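Local coordinates for protein Non-reducing end beta-L-arabinofuranosidase (Bacteroides thetaiotaomicron, PDB 5MQO) that is a glycoside hydrolase of family GH127 from a gut bacterium, probably an aceric acidase that helps break down complex plant pectin, at residues G419-T430 with W445-F456. Residues are numbered along the deposited sequence; the frame is centred on the assembly and turned at random.
Sequences GISLDGKKYFYT and WPKERTEYISCF
R449 lays its aliphatic stem across F428: CG stands 3.5 Å from the ring centroid and almost on the ring normal, a CH-pi contact. With the chain stretched from CG to NE, the guanidinium reaches out over the CD2–CE2 rim of the ring, its plane at 49° to it, with CE2 of F428 beneath one face and the carbonyl oxygen of I420 over the other. NH2 and NH1 are hydrogen-bonded to the backbone carbonyl oxygens of S418 and W682, and the W682 ring makes a cation-pi contact with R449 and meets the F428 ring as well. Were F428 an alanine, a gap would probably open under the arginine stem and W682 would lose a ring to lie against, though the two carbonyls would still hold the guanidinium.

Among backbone bonds, Y427 and T450 form a single antiparallel hydrogen-bonded pair: Y427 N to T450 O is 2.8 Å, T450 N to Y427 O 3.1 Å. This lone bridge joins two loops of the GH127 catalytic domain, one following helix 402-416, the other leading into helix 458-466, against which the Y427 ring packs.

Y429, W445 and F456 form an aromatic cluster, with Y429 in an edge-to-face contact with W445: it turns its CD2–CE2 edge to the indole face, CE2 3.3 Å from NE1 of W445, planes at 53°, while CD1 of Y429 meets CB of F456 at 4.0 Å. Q365 is hydrogen-bonded to the hydroxyl of Y429.

The K447 chain doubles back at chi2 (-66°), which brings NZ to hydrogen bonds with OG1 of T430 (3.2 Å), the carbonyl of W445 and the hydroxyl of Y345.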
loop_
_atom_site.group_PDB
_atom_site.type_symbol
_atom_site.label_atom_id
_atom_site.label_comp_id
_atom_site.label_asym_id
_atom_site.label_seq_id
_atom_site.Cartn_x
_atom_site.Cartn_y
_atom_site.Cartn_z
ATOM N N GLY A 419 -9.607 1.339 2.362
ATOM C CA GLY A 419 -10.301 1.765 1.172
ATOM C C GLY A 419 -11.481 0.936 0.713
ATOM O O GLY A 419 -12.217 1.380 -0.187
ATOM N N ILE A 420 -11.657 -0.252 1.299
ATOM C CA ILE A 420 -12.725 -1.167 0.915
ATOM C C ILE A 420 -13.475 -1.558 2.170
ATOM O O ILE A 420 -12.905 -1.577 3.247
ATOM C CB ILE A 420 -12.171 -2.415 0.158
ATOM C CG1 ILE A 420 -13.282 -3.098 -0.666
ATOM C CG2 ILE A 420 -11.458 -3.398 1.101
ATOM C CD1 ILE A 420 -12.830 -4.322 -1.468
ATOM N N SER A 421 -14.763 -1.848 2.010
ATOM C CA SER A 421 -15.626 -2.361 3.089
ATOM C C SER A 421 -15.229 -3.782 3.524
ATOM O O SER A 421 -14.467 -4.468 2.835
ATOM C CB SER A 421 -17.107 -2.328 2.651
ATOM O OG SER A 421 -17.322 -2.966 1.390
ATOM N N LEU A 422 -15.718 -4.202 4.690
ATOM C CA LEU A 422 -15.539 -5.580 5.129
ATOM C C LEU A 422 -16.354 -6.559 4.260
ATOM O O LEU A 422 -15.852 -7.635 3.960
ATOM C CB LEU A 422 -15.853 -5.730 6.604
ATOM C CG LEU A 422 -14.823 -5.084 7.531
ATOM C CD1 LEU A 422 -15.346 -5.086 8.953
ATOM C CD2 LEU A 422 -13.472 -5.791 7.456
ATOM N N ASP A 423 -17.544 -6.163 3.782
ATOM C CA ASP A 423 -18.310 -6.997 2.821
ATOM C C ASP A 423 -17.777 -7.035 1.388
ATOM O O ASP A 423 -18.431 -7.600 0.526
ATOM C CB ASP A 423 -19.829 -6.676 2.824
ATOM C CG ASP A 423 -20.192 -5.278 2.275
ATOM O OD1 ASP A 423 -19.354 -4.557 1.703
ATOM O OD2 ASP A 423 -21.371 -4.891 2.445
ATOM N N GLY A 424 -16.623 -6.418 1.129
ATOM C CA GLY A 424 -15.947 -6.509 -0.170
ATOM C C GLY A 424 -16.576 -5.769 -1.332
ATOM O O GLY A 424 -16.157 -5.960 -2.463
ATOM N N LYS A 425 -17.568 -4.926 -1.060
ATOM C CA LYS A 425 -18.418 -4.358 -2.100
ATOM C C LYS A 425 -18.396 -2.846 -2.215
ATOM O O LYS A 425 -18.731 -2.314 -3.288
ATOM C CB LYS A 425 -19.856 -4.766 -1.844
ATOM C CG LYS A 425 -20.159 -6.213 -2.144
ATOM C CD LYS A 425 -21.655 -6.426 -2.088
ATOM C CE LYS A 425 -21.982 -7.893 -2.159
ATOM N NZ LYS A 425 -23.438 -8.058 -2.393
ATOM N N LYS A 426 -18.052 -2.156 -1.125
ATOM C CA LYS A 426 -18.080 -0.702 -1.114
ATOM C C LYS A 426 -16.665 -0.126 -0.928
ATOM O O LYS A 426 -15.825 -0.737 -0.254
ATOM C CB LYS A 426 -19.061 -0.212 -0.045
ATOM C CG LYS A 426 -20.512 -0.605 -0.326
ATOM C CD LYS A 426 -21.446 -0.243 0.820
ATOM C CE LYS A 426 -21.393 -1.293 1.926
ATOM N NZ LYS A 426 -21.592 -0.684 3.268
ATOM N N TYR A 427 -16.419 1.039 -1.540
ATOM C CA TYR A 427 -15.104 1.663 -1.561
ATOM C C TYR A 427 -15.066 3.148 -1.097
ATOM O O TYR A 427 -16.003 3.917 -1.313
ATOM C CB TYR A 427 -14.523 1.564 -2.960
ATOM C CG TYR A 427 -14.305 0.161 -3.420
ATOM C CD1 TYR A 427 -15.355 -0.590 -3.965
ATOM C CD2 TYR A 427 -13.043 -0.436 -3.349
ATOM C CE1 TYR A 427 -15.158 -1.906 -4.412
ATOM C CE2 TYR A 427 -12.827 -1.746 -3.803
ATOM C CZ TYR A 427 -13.884 -2.486 -4.331
ATOM O OH TYR A 427 -13.681 -3.775 -4.776
ATOM N N PHE A 428 -13.956 3.527 -0.463
ATOM C CA PHE A 428 -13.639 4.927 -0.223
ATOM C C PHE A 428 -12.752 5.459 -1.330
ATOM O O PHE A 428 -11.786 4.791 -1.707
ATOM C CB PHE A 428 -12.816 5.120 1.085
ATOM C CG PHE A 428 -13.628 5.260 2.338
ATOM C CD1 PHE A 428 -14.771 6.065 2.381
ATOM C CD2 PHE A 428 -13.211 4.629 3.491
ATOM C CE1 PHE A 428 -15.491 6.196 3.544
ATOM C CE2 PHE A 428 -13.938 4.744 4.650
ATOM C CZ PHE A 428 -15.076 5.531 4.681
ATOM N N TYR A 429 -13.027 6.691 -1.746
ATOM C CA TYR A 429 -12.038 7.521 -2.435
ATOM C C TYR A 429 -11.083 8.201 -1.409
ATOM O O TYR A 429 -9.887 7.887 -1.392
ATOM C CB TYR A 429 -12.743 8.560 -3.294
ATOM C CG TYR A 429 -11.860 9.312 -4.282
ATOM C CD1 TYR A 429 -11.353 8.683 -5.441
ATOM C CD2 TYR A 429 -11.575 10.660 -4.098
ATOM C CE1 TYR A 429 -10.576 9.389 -6.363
ATOM C CE2 TYR A 429 -10.800 11.367 -5.008
ATOM C CZ TYR A 429 -10.309 10.737 -6.138
ATOM O OH TYR A 429 -9.544 11.448 -7.018
ATOM N N THR A 430 -11.602 9.108 -0.557
ATOM C CA THR A 430 -10.825 9.690 0.552
ATOM C C THR A 430 -10.732 8.755 1.792
ATOM O O THR A 430 -11.648 7.977 2.073
ATOM C CB THR A 430 -11.423 11.033 1.029
ATOM O OG1 THR A 430 -12.826 10.878 1.278
ATOM C CG2 THR A 430 -11.214 12.096 0.018
ATOM N N TRP A 445 -16.334 14.168 -2.328
ATOM C CA TRP A 445 -16.222 12.702 -2.209
ATOM C C TRP A 445 -16.968 12.176 -0.987
ATOM O O TRP A 445 -16.880 12.755 0.098
ATOM C CB TRP A 445 -14.755 12.174 -2.272
ATOM C CG TRP A 445 -13.989 12.847 -3.335
ATOM C CD1 TRP A 445 -12.880 13.628 -3.178
ATOM C CD2 TRP A 445 -14.324 12.895 -4.724
ATOM N NE1 TRP A 445 -12.474 14.133 -4.395
ATOM C CE2 TRP A 445 -13.346 13.704 -5.362
ATOM C CE3 TRP A 445 -15.357 12.331 -5.500
ATOM C CZ2 TRP A 445 -13.367 13.964 -6.746
ATOM C CZ3 TRP A 445 -15.382 12.592 -6.885
ATOM C CH2 TRP A 445 -14.391 13.403 -7.489
ATOM N N PRO A 446 -17.727 11.074 -1.171
ATOM C CA PRO A 446 -18.508 10.540 -0.053
ATOM C C PRO A 446 -17.641 10.113 1.140
ATOM O O PRO A 446 -16.456 9.776 0.980
ATOM C CB PRO A 446 -19.239 9.340 -0.674
ATOM C CG PRO A 446 -18.410 8.948 -1.855
ATOM C CD PRO A 446 -17.833 10.225 -2.380
ATOM N N LYS A 447 -18.240 10.160 2.323
ATOM C CA LYS A 447 -17.551 9.796 3.549
ATOM C C LYS A 447 -18.142 8.550 4.192
ATOM O O LYS A 447 -17.820 8.211 5.327
ATOM C CB LYS A 447 -17.532 10.997 4.496
ATOM C CG LYS A 447 -16.798 12.221 3.939
ATOM C CD LYS A 447 -15.303 11.967 3.763
ATOM C CE LYS A 447 -14.525 13.200 3.321
ATOM N NZ LYS A 447 -14.535 13.469 1.853
ATOM N N GLU A 448 -18.980 7.854 3.439
ATOM C CA GLU A 448 -19.323 6.475 3.705
ATOM C C GLU A 448 -18.922 5.716 2.464
ATOM O O GLU A 448 -19.021 6.255 1.360
ATOM C CB GLU A 448 -20.810 6.362 3.936
ATOM C CG GLU A 448 -21.259 7.097 5.191
ATOM C CD GLU A 448 -22.721 6.834 5.534
ATOM O OE1 GLU A 448 -23.490 7.821 5.669
ATOM O OE2 GLU A 448 -23.100 5.635 5.661
ATOM N N ARG A 449 -18.448 4.482 2.616
ATOM C CA ARG A 449 -18.049 3.687 1.438
ATOM C C ARG A 449 -19.246 3.442 0.544
ATOM O O ARG A 449 -20.360 3.268 1.023
ATOM C CB ARG A 449 -17.386 2.361 1.827
ATOM C CG ARG A 449 -16.006 2.547 2.417
ATOM C CD ARG A 449 -15.241 1.252 2.598
ATOM N NE ARG A 449 -14.217 1.444 3.620
ATOM C CZ ARG A 449 -14.433 1.448 4.939
ATOM N NH1 ARG A 449 -15.652 1.233 5.441
ATOM N NH2 ARG A 449 -13.421 1.681 5.771
ATOM N N THR A 450 -19.006 3.448 -0.756
ATOM C CA THR A 450 -20.070 3.297 -1.745
ATOM C C THR A 450 -19.713 2.216 -2.764
ATOM O O THR A 450 -18.526 1.980 -3.048
ATOM C CB THR A 450 -20.392 4.642 -2.447
ATOM O OG1 THR A 450 -21.594 4.496 -3.205
ATOM C CG2 THR A 450 -19.284 5.099 -3.378
ATOM N N GLU A 451 -20.738 1.570 -3.326
ATOM C CA GLU A 451 -20.500 0.483 -4.286
ATOM C C GLU A 451 -20.405 0.992 -5.710
ATOM O O GLU A 451 -20.520 0.209 -6.647
ATOM C CB GLU A 451 -21.513 -0.678 -4.133
ATOM C CG GLU A 451 -23.012 -0.372 -4.073
ATOM C CD GLU A 451 -23.861 -1.624 -3.759
ATOM O OE1 GLU A 451 -24.797 -1.916 -4.534
ATOM O OE2 GLU A 451 -23.605 -2.336 -2.747
ATOM N N TYR A 452 -20.090 2.285 -5.860
ATOM C CA TYR A 452 -20.217 3.023 -7.118
ATOM C C TYR A 452 -18.810 3.274 -7.624
ATOM O O TYR A 452 -18.158 4.265 -7.278
ATOM C CB TYR A 452 -21.016 4.328 -6.939
ATOM C CG TYR A 452 -22.520 4.091 -6.813
ATOM C CD1 TYR A 452 -23.417 4.574 -7.778
ATOM C CD2 TYR A 452 -23.047 3.347 -5.737
ATOM C CE1 TYR A 452 -24.787 4.341 -7.666
ATOM C CE2 TYR A 452 -24.412 3.107 -5.618
ATOM C CZ TYR A 452 -25.277 3.605 -6.581
ATOM O OH TYR A 452 -26.628 3.377 -6.463
ATOM N N ILE A 453 -18.355 2.320 -8.429
ATOM C CA ILE A 453 -17.041 2.347 -9.045
ATOM C C ILE A 453 -17.146 3.452 -10.095
ATOM O O ILE A 453 -16.438 4.454 -9.988
ATOM C CB ILE A 453 -16.651 0.953 -9.644
ATOM C CG1 ILE A 453 -16.461 -0.073 -8.512
ATOM C CG2 ILE A 453 -15.404 1.033 -10.536
ATOM C CD1 ILE A 453 -17.735 -0.680 -7.951
ATOM N N SER A 454 -18.074 3.266 -11.049
ATOM C CA SER A 454 -18.441 4.229 -12.112
ATOM C C SER A 454 -17.546 5.485 -12.241
ATOM O O SER A 454 -16.767 5.586 -13.193
ATOM C CB SER A 454 -19.917 4.645 -11.947
ATOM O OG SER A 454 -20.777 3.524 -11.937
ATOM N N CYS A 455 -17.641 6.402 -11.264
ATOM C CA CYS A 455 -16.935 7.711 -11.291
ATOM C C CYS A 455 -15.420 7.644 -10.974
ATOM O O CYS A 455 -14.618 8.327 -11.620
ATOM C CB CYS A 455 -17.629 8.747 -10.366
ATOM S SG CYS A 455 -18.771 9.892 -11.204
ATOM N N PHE A 456 -15.033 6.821 -9.999
ATOM C CA PHE A 456 -13.642 6.781 -9.531
ATOM C C PHE A 456 -12.887 5.713 -10.348
ATOM O O PHE A 456 -13.443 4.655 -10.665
ATOM C CB PHE A 456 -13.536 6.487 -8.012
ATOM C CG PHE A 456 -14.793 6.773 -7.209
ATOM C CD1 PHE A 456 -15.487 7.982 -7.350
ATOM C CD2 PHE A 456 -15.279 5.827 -6.285
ATOM C CE1 PHE A 456 -16.641 8.231 -6.607
ATOM C CE2 PHE A 456 -16.427 6.079 -5.537
ATOM C CZ PHE A 456 -17.111 7.281 -5.703
#